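Local coordinates for protein NADP-dependent 2-hydroxyacid dehydrogenase (Rhizobium etli, PDB 4XCV) that probably catalyses the NADPH-dependent interconversion of 2-oxoacids and D-2-hydroxyacids, and binds NADPH, at residues Pro7-Ile12 / Glu49-Trp54; Lys237-Thr242 / Asp259-Glu264. All coordinates share one frame; numbering follows the deposited sequence.

Interaction 1 (Pro7-Ile12 / Glu49-Trp54) and interaction 2 (Lys237-Thr242 / Asp259-Glu264) lie in different parts of the same chain, the first inside the five-stranded parallel sheet, the second beside the seven-stranded one. Their centres lie 29 Å apart and their nearest atoms about 8 Å, so they do not touch. Interaction 1 pairs two strands; interaction 2 joins the start of helix 241-250 to the loop that follows strand 255-258. NADPH touches the second: its nicotinamide amide, through N7N, donates to Asp259 OD2 over 3.0 Å. The Trp54 side chain of interaction 1 is about 10 Å from the cofactor, consistent with NADPH lying between two domains, as in related D-2-hydroxyacid dehydrogenases.

Interaction 1 (Pro7-Ile12 / Glu49-Trp54); sequences PVLVDI and EYALLW
Strands 8-12 and 50-54 run side by side in the same direction, their axes 4° apart and 4.5 Å at closest approach. Four backbone hydrogen bonds join them. Tyr50 O accepts from Leu9 N, Leu9 O from Leu52 N, Leu52 O from Asp11 N, and Asp11 O from Trp54 N at 2.9 Å. Ahead of the strands, water 1 links Glu49 N to Pro7 O. On one face, Leu53 CG lies anti to its carbonyl carbon (chi1 -56°), which brings CD2 back toward the neighbouring strand, where it meets Asp11 CB at 4.0 Å and, in one of the two conformers of Leu9, the CD2 methyl of that residue. Leu60 of helix 60-63 covers this side, while the Asp11 carboxylate pairs with Lys13. On the other face, Ile12 CG2 settles between Leu52 CG and Trp54 CB, 4.0 Å from each; helix 292-305 packs there through Leu293 and Phe294. Val8 CG2 comes to the edge of the Tyr50 ring, whose hydroxyl bonds Glu305. Two neighbouring parallel strands, lined largely by aliphatic side chains and packed between helices, are consistent with the parallel alpha/beta fold of the domain that, in D-2-hydroxyacid dehydrogenases, usually binds substrate.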
loop_
_atom_site.group_PDB
_atom_site.type_symbol
_atom_site.label_atom_id
_atom_site.label_comp_id
_atom_site.label_asym_id
_atom_site.label_seq_id
_atom_site.Cartn_x
_atom_site.Cartn_y
_atom_site.Cartn_z
ATOM N N PRO A 7 -22.765 6.095 38.132
ATOM C CA PRO A 7 -22.596 5.470 36.843
ATOM C C PRO A 7 -22.485 6.520 35.720
ATOM O O PRO A 7 -22.918 7.658 35.857
ATOM C CB PRO A 7 -23.877 4.646 36.677
ATOM C CG PRO A 7 -24.849 5.277 37.578
ATOM C CD PRO A 7 -24.037 5.752 38.754
ATOM N N VAL A 8 -21.853 6.100 34.620
ATOM C CA VAL A 8 -21.673 6.924 33.417
ATOM C C VAL A 8 -22.921 6.868 32.543
ATOM O O VAL A 8 -23.448 5.804 32.301
ATOM C CB VAL A 8 -20.480 6.398 32.621
ATOM C CG1 VAL A 8 -20.309 7.116 31.281
ATOM C CG2 VAL A 8 -19.204 6.448 33.444
ATOM N N LEU A 9 -23.399 8.025 32.115
ATOM C CA LEU A 9 -24.557 8.080 31.210
ATOM C C LEU A 9 -24.095 7.731 29.798
ATOM O O LEU A 9 -23.124 8.299 29.319
ATOM C CB LEU A 9 -25.144 9.464 31.256
ATOM C CG LEU A 9 -26.393 9.811 30.472
ATOM C CD1 LEU A 9 -26.972 11.085 31.043
ATOM C CD2 LEU A 9 -26.103 10.009 28.993
ATOM N N VAL A 10 -24.822 6.826 29.151
ATOM C CA VAL A 10 -24.471 6.381 27.798
ATOM C C VAL A 10 -25.703 6.521 26.913
ATOM O O VAL A 10 -26.734 5.881 27.158
ATOM C CB VAL A 10 -23.985 4.914 27.799
ATOM C CG1 VAL A 10 -23.667 4.414 26.392
ATOM C CG2 VAL A 10 -22.802 4.748 28.745
ATOM N N ASP A 11 -25.585 7.380 25.899
ATOM C CA ASP A 11 -26.662 7.576 24.916
ATOM C C ASP A 11 -26.035 7.583 23.543
ATOM O O ASP A 11 -25.661 8.658 23.018
ATOM C CB ASP A 11 -27.404 8.882 25.142
ATOM C CG ASP A 11 -28.543 9.108 24.148
ATOM O OD1 ASP A 11 -28.874 8.257 23.281
ATOM O OD2 ASP A 11 -29.139 10.193 24.221
ATOM N N ILE A 12 -25.868 6.394 22.993
ATOM C CA ILE A 12 -25.189 6.230 21.715
ATOM C C ILE A 12 -26.067 5.393 20.777
ATOM O O ILE A 12 -26.467 4.283 21.090
ATOM C CB ILE A 12 -23.770 5.649 21.904
ATOM C CG1 ILE A 12 -23.779 4.294 22.607
ATOM C CG2 ILE A 12 -22.924 6.623 22.723
ATOM C CD1 ILE A 12 -22.361 3.778 22.881
ATOM N N GLU A 49 -21.863 12.541 36.401
ATOM C CA GLU A 49 -20.646 13.329 36.125
ATOM C C GLU A 49 -20.226 13.263 34.682
ATOM O O GLU A 49 -19.663 14.237 34.160
ATOM C CB GLU A 49 -19.459 12.791 36.954
ATOM C CG GLU A 49 -19.698 12.762 38.425
ATOM C CD GLU A 49 -18.501 12.255 39.141
ATOM O OE1 GLU A 49 -18.174 11.059 39.083
ATOM O OE2 GLU A 49 -17.831 13.124 39.724
ATOM N N TYR A 50 -20.364 12.094 34.059
ATOM C CA TYR A 50 -19.810 11.872 32.722
ATOM C C TYR A 50 -20.903 11.353 31.819
ATOM O O TYR A 50 -21.692 10.469 32.228
ATOM C CB TYR A 50 -18.669 10.855 32.776
ATOM C CG TYR A 50 -17.656 11.128 33.854
ATOM C CD1 TYR A 50 -16.918 12.310 33.859
ATOM C CD2 TYR A 50 -17.436 10.226 34.862
ATOM C CE1 TYR A 50 -15.986 12.565 34.850
ATOM C CE2 TYR A 50 -16.493 10.463 35.846
ATOM C CZ TYR A 50 -15.779 11.638 35.858
ATOM O OH TYR A 50 -14.823 11.877 36.831
ATOM N N ALA A 51 -20.944 11.846 30.581
ATOM C CA ALA A 51 -21.899 11.382 29.582
ATOM C C ALA A 51 -21.147 11.030 28.316
ATOM O O ALA A 51 -20.364 11.857 27.803
ATOM C CB ALA A 51 -22.935 12.422 29.298
ATOM N N LEU A 52 -21.441 9.870 27.764
ATOM C CA LEU A 52 -20.928 9.359 26.489
ATOM C C LEU A 52 -22.088 9.436 25.509
ATOM O O LEU A 52 -23.106 8.740 25.684
ATOM C CB LEU A 52 -20.443 7.926 26.681
ATOM C CG LEU A 52 -20.034 7.162 25.447
ATOM C CD1 LEU A 52 -18.990 7.912 24.632
ATOM C CD2 LEU A 52 -19.566 5.782 25.855
ATOM N N LEU A 53 -21.951 10.305 24.498
ATOM C CA LEU A 53 -23.048 10.718 23.651
ATOM C C LEU A 53 -22.738 10.575 22.174
ATOM O O LEU A 53 -21.655 10.953 21.691
ATOM C CB LEU A 53 -23.345 12.199 23.978
ATOM C CG LEU A 53 -23.655 12.566 25.447
ATOM C CD1 LEU A 53 -24.015 14.053 25.540
ATOM C CD2 LEU A 53 -24.771 11.726 26.018
ATOM N N TRP A 54 -23.696 10.041 21.438
ATOM C CA TRP A 54 -23.635 10.035 19.977
ATOM C C TRP A 54 -25.052 10.264 19.500
ATOM O O TRP A 54 -25.944 9.416 19.706
ATOM C CB TRP A 54 -23.034 8.754 19.393
ATOM C CG TRP A 54 -22.665 8.907 17.924
ATOM C CD1 TRP A 54 -21.606 9.630 17.419
ATOM C CD2 TRP A 54 -23.333 8.339 16.782
ATOM N NE1 TRP A 54 -21.576 9.536 16.058
ATOM C CE2 TRP A 54 -22.625 8.766 15.630
ATOM C CE3 TRP A 54 -24.455 7.518 16.616
ATOM C CZ2 TRP A 54 -22.994 8.379 14.336
ATOM C CZ3 TRP A 54 -24.825 7.135 15.315
ATOM C CH2 TRP A 54 -24.097 7.571 14.197
HETATM O O HOH W 1 -21.020 9.744 35.870
#

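Interaction 2 (Lys237-Thr242 / Asp259-Glu264). With NDP (NADPH dihydro-nicotinamide-adenine-dinucleotide phosphate), chain B.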
loop_
_atom_site.group_PDB
_atom_site.type_symbol
_atom_site.label_atom_id
_atom_site.label_comp_id
_atom_site.label_asym_id
_atom_site.label_seq_id
_atom_site.Cartn_x
_atom_site.Cartn_y
_atom_site.Cartn_z
ATOM N N LYS A 237 -19.800 14.904 3.985
ATOM C CA LYS A 237 -20.427 16.208 3.723
ATOM C C LYS A 237 -19.389 17.285 3.373
ATOM O O LYS A 237 -19.799 18.367 2.959
ATOM C CB LYS A 237 -21.350 16.645 4.834
ATOM C CG LYS A 237 -22.607 15.810 4.889
ATOM C CD LYS A 237 -23.475 16.138 6.092
ATOM C CE LYS A 237 -24.736 15.260 6.105
ATOM N NZ LYS A 237 -24.395 13.824 6.387
ATOM N N SER A 238 -18.096 16.973 3.440
ATOM C CA SER A 238 -17.077 17.874 2.945
ATOM C C SER A 238 -17.003 17.892 1.419
ATOM O O SER A 238 -16.359 18.786 0.872
ATOM C CB SER A 238 -15.705 17.558 3.519
ATOM O OG SER A 238 -15.710 17.852 4.912
ATOM N N GLN A 239 -17.556 16.896 0.744
ATOM C CA GLN A 239 -17.457 16.815 -0.726
ATOM C C GLN A 239 -18.800 17.045 -1.396
ATOM O O GLN A 239 -19.872 16.840 -0.825
ATOM C CB GLN A 239 -16.858 15.486 -1.183
ATOM C CG GLN A 239 -17.798 14.328 -1.035
ATOM C CD GLN A 239 -17.142 12.974 -0.793
ATOM O OE1 GLN A 239 -15.961 12.908 -0.443
ATOM N NE2 GLN A 239 -17.916 11.907 -0.901
ATOM N N ILE A 240 -18.720 17.451 -2.663
ATOM C CA ILE A 240 -19.892 17.550 -3.519
ATOM C C ILE A 240 -19.785 16.418 -4.547
ATOM O O ILE A 240 -19.033 16.491 -5.518
ATOM C CB ILE A 240 -19.959 18.934 -4.217
ATOM C CG1 ILE A 240 -19.937 20.077 -3.203
ATOM C CG2 ILE A 240 -21.179 19.000 -5.143
ATOM C CD1 ILE A 240 -21.125 20.138 -2.271
ATOM N N GLU A 241 -20.525 15.337 -4.309
ATOM C CA GLU A 241 -20.373 14.156 -5.137
ATOM C C GLU A 241 -20.704 14.353 -6.601
ATOM O O GLU A 241 -20.051 13.774 -7.490
ATOM C CB GLU A 241 -21.191 13.007 -4.577
ATOM C CG GLU A 241 -20.508 12.495 -3.354
ATOM C CD GLU A 241 -21.338 11.558 -2.498
ATOM O OE1 GLU A 241 -22.364 10.969 -2.917
ATOM O OE2 GLU A 241 -20.890 11.438 -1.340
ATOM N N THR A 242 -21.725 15.153 -6.897
ATOM C CA THR A 242 -22.033 15.393 -8.296
ATOM C C THR A 242 -20.857 16.063 -9.021
ATOM O O THR A 242 -20.666 15.873 -10.236
ATOM C CB THR A 242 -23.365 16.104 -8.451
ATOM O OG1 THR A 242 -23.785 15.988 -9.822
ATOM C CG2 THR A 242 -23.255 17.536 -8.017
ATOM N N ASP A 259 -14.051 6.804 1.077
ATOM C CA ASP A 259 -14.581 5.995 2.164
ATOM C C ASP A 259 -15.804 6.610 2.810
ATOM O O ASP A 259 -16.470 5.954 3.636
ATOM C CB ASP A 259 -13.535 5.852 3.284
ATOM C CG ASP A 259 -13.922 4.850 4.332
ATOM O OD1 ASP A 259 -14.144 3.652 4.023
ATOM O OD2 ASP A 259 -13.962 5.211 5.532
ATOM N N VAL A 260 -16.090 7.864 2.477
ATOM C CA VAL A 260 -17.166 8.633 3.109
ATOM C C VAL A 260 -17.992 9.326 2.063
ATOM O O VAL A 260 -17.473 9.657 1.024
ATOM C CB VAL A 260 -16.586 9.635 4.149
ATOM C CG1 VAL A 260 -15.919 8.892 5.280
ATOM C CG2 VAL A 260 -15.594 10.591 3.488
ATOM N N PHE A 261 -19.275 9.565 2.394
ATOM C CA PHE A 261 -20.240 10.050 1.407
ATOM C C PHE A 261 -21.192 11.026 2.036
ATOM O O PHE A 261 -21.438 10.978 3.227
ATOM C CB PHE A 261 -20.982 8.845 0.762
ATOM C CG PHE A 261 -20.032 7.866 0.173
ATOM C CD1 PHE A 261 -19.496 6.863 0.948
ATOM C CD2 PHE A 261 -19.515 8.051 -1.108
ATOM C CE1 PHE A 261 -18.492 6.040 0.450
ATOM C CE2 PHE A 261 -18.533 7.232 -1.601
ATOM C CZ PHE A 261 -18.024 6.236 -0.839
ATOM N N GLU A 262 -21.779 11.900 1.215
ATOM C CA GLU A 262 -22.699 12.909 1.712
ATOM C C GLU A 262 -23.885 12.286 2.432
ATOM O O GLU A 262 -24.360 12.831 3.417
ATOM C CB GLU A 262 -23.210 13.770 0.542
ATOM C CG GLU A 262 -22.136 14.591 -0.187
ATOM C CD GLU A 262 -22.762 15.508 -1.205
ATOM O OE1 GLU A 262 -23.506 16.438 -0.804
ATOM O OE2 GLU A 262 -22.564 15.246 -2.415
ATOM N N VAL A 263 -24.391 11.192 1.865
ATOM C CA VAL A 263 -25.416 10.376 2.481
ATOM C C VAL A 263 -24.874 8.960 2.547
ATOM O O VAL A 263 -24.383 8.457 1.531
ATOM C CB VAL A 263 -26.745 10.415 1.681
ATOM C CG1 VAL A 263 -27.737 9.431 2.291
ATOM C CG2 VAL A 263 -27.344 11.813 1.741
ATOM N N GLU A 264 -24.907 8.370 3.726
ATOM C CA GLU A 264 -24.511 6.969 3.928
ATOM C C GLU A 264 -25.698 6.158 4.446
ATOM O O GLU A 264 -26.423 6.647 5.330
ATOM C CB GLU A 264 -23.314 6.897 4.894
ATOM C CG GLU A 264 -22.096 7.656 4.362
ATOM C CD GLU A 264 -20.888 7.703 5.276
ATOM O OE1 GLU A 264 -20.978 7.145 6.403
ATOM O OE2 GLU A 264 -19.892 8.393 4.921
HETATM P PA NDP B . -7.582 16.305 14.221
HETATM O O1A NDP B . -6.443 15.693 14.975
HETATM O O2A NDP B . -8.572 17.210 14.925
HETATM O O5B NDP B . -6.942 17.085 12.980
HETATM C C5B NDP B . -7.786 17.898 12.158
HETATM C C4B NDP B . -6.900 18.564 11.133
HETATM O O4B NDP B . -7.740 19.272 10.226
HETATM C C3B NDP B . -5.945 19.554 11.758
HETATM O O3B NDP B . -4.679 19.529 11.068
HETATM C C2B NDP B . -6.672 20.848 11.507
HETATM O O2B NDP B . -5.824 22.027 11.422
HETATM C C1B NDP B . -7.281 20.586 10.131
HETATM N N9A NDP B . -8.388 21.488 9.808
HETATM C C8A NDP B . -9.538 21.588 10.504
HETATM N N7A NDP B . -10.290 22.602 9.976
HETATM C C5A NDP B . -9.549 23.146 8.965
HETATM C C6A NDP B . -9.735 24.233 8.112
HETATM N N6A NDP B . -10.865 24.942 8.125
HETATM N N1A NDP B . -8.765 24.517 7.235
HETATM C C2A NDP B . -7.632 23.783 7.191
HETATM N N3A NDP B . -7.374 22.732 7.987
HETATM C C4A NDP B . -8.368 22.448 8.856
HETATM O O3 NDP B . -8.452 15.157 13.506
HETATM P PN NDP B . -8.027 13.664 13.090
HETATM O O1N NDP B . -6.790 13.774 12.263
HETATM O O2N NDP B . -7.951 12.795 14.254
HETATM O O5D NDP B . -9.287 13.223 12.250
HETATM C C5D NDP B . -9.714 13.986 11.113
HETATM C C4D NDP B . -11.151 13.554 10.798
HETATM O O4D NDP B . -11.160 12.238 10.263
HETATM C C3D NDP B . -12.076 13.460 11.980
HETATM O O3D NDP B . -12.626 14.744 12.322
HETATM C C2D NDP B . -13.139 12.470 11.533
HETATM O O2D NDP B . -14.271 13.193 10.990
HETATM C C1D NDP B . -12.493 11.726 10.401
HETATM N N1N NDP B . -12.361 10.278 10.580
HETATM C C2N NDP B . -12.818 9.414 9.618
HETATM C C3N NDP B . -12.800 8.073 9.804
HETATM C C7N NDP B . -13.235 7.142 8.795
HETATM O O7N NDP B . -13.523 5.985 9.185
HETATM N N7N NDP B . -13.312 7.436 7.510
HETATM C C4N NDP B . -12.205 7.506 11.033
HETATM C C5N NDP B . -11.722 8.516 11.958
HETATM C C6N NDP B . -11.813 9.814 11.777
HETATM P P2B NDP B . -4.900 22.441 12.689
HETATM O O1X NDP B . -4.387 23.804 12.356
HETATM O O2X NDP B . -5.821 22.414 13.896
HETATM O O3X NDP B . -3.868 21.398 12.826
HETATM O O HOH W 2 -22.269 11.640 5.745
HETATM O O HOH W 3 -24.185 10.396 -0.984
HETATM O O HOH W 4 -23.691 16.049 -4.826
#
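Glu241 and Glu262 approach from opposite directions with their carboxylate planes 89° apart, and each accepts a backbone N-H of the other residue. Glu241 OE2 takes Glu262 N at 2.7 Å from above one face of its plane, and Gln239 NE2 at 3.0 Å from the opposite face, on the anti side. Glu262 OE2 likewise receives Glu241 N at 2.8 Å, from 37° out of its plane. Glu241 OE2 also lies at the edge of the Phe261 ring. Glu241 OE2 and Glu262 OE2 are 4.3 Å apart, and the donors around them probably ease the repulsion of like charges. Gln239 NE2 makes a second, more bent bond to Val260 O, while Gln239 OE1 accepts from Asn232. Lys237, on the solvent-exposed side, bends at the end of its chain (chi4 69°) and brings NZ onto Glu262 O at 3.1 Å. An alanine in place of Glu241 would keep its backbone N-H but would probably leave Glu262 N without its acceptor and the Gln239 amide less firmly oriented. The loop begins at Asp259 and Val260 of the NADPH pocket, with Asp259 OD1 held by Thr281 OG1; Val260 CG1 lies 3.7 Å from N7N of NADPH. The contact thus ties the start of helix 241-250, reached from strand 229-232, to the loop leaving the adjacent parallel strand 255-258.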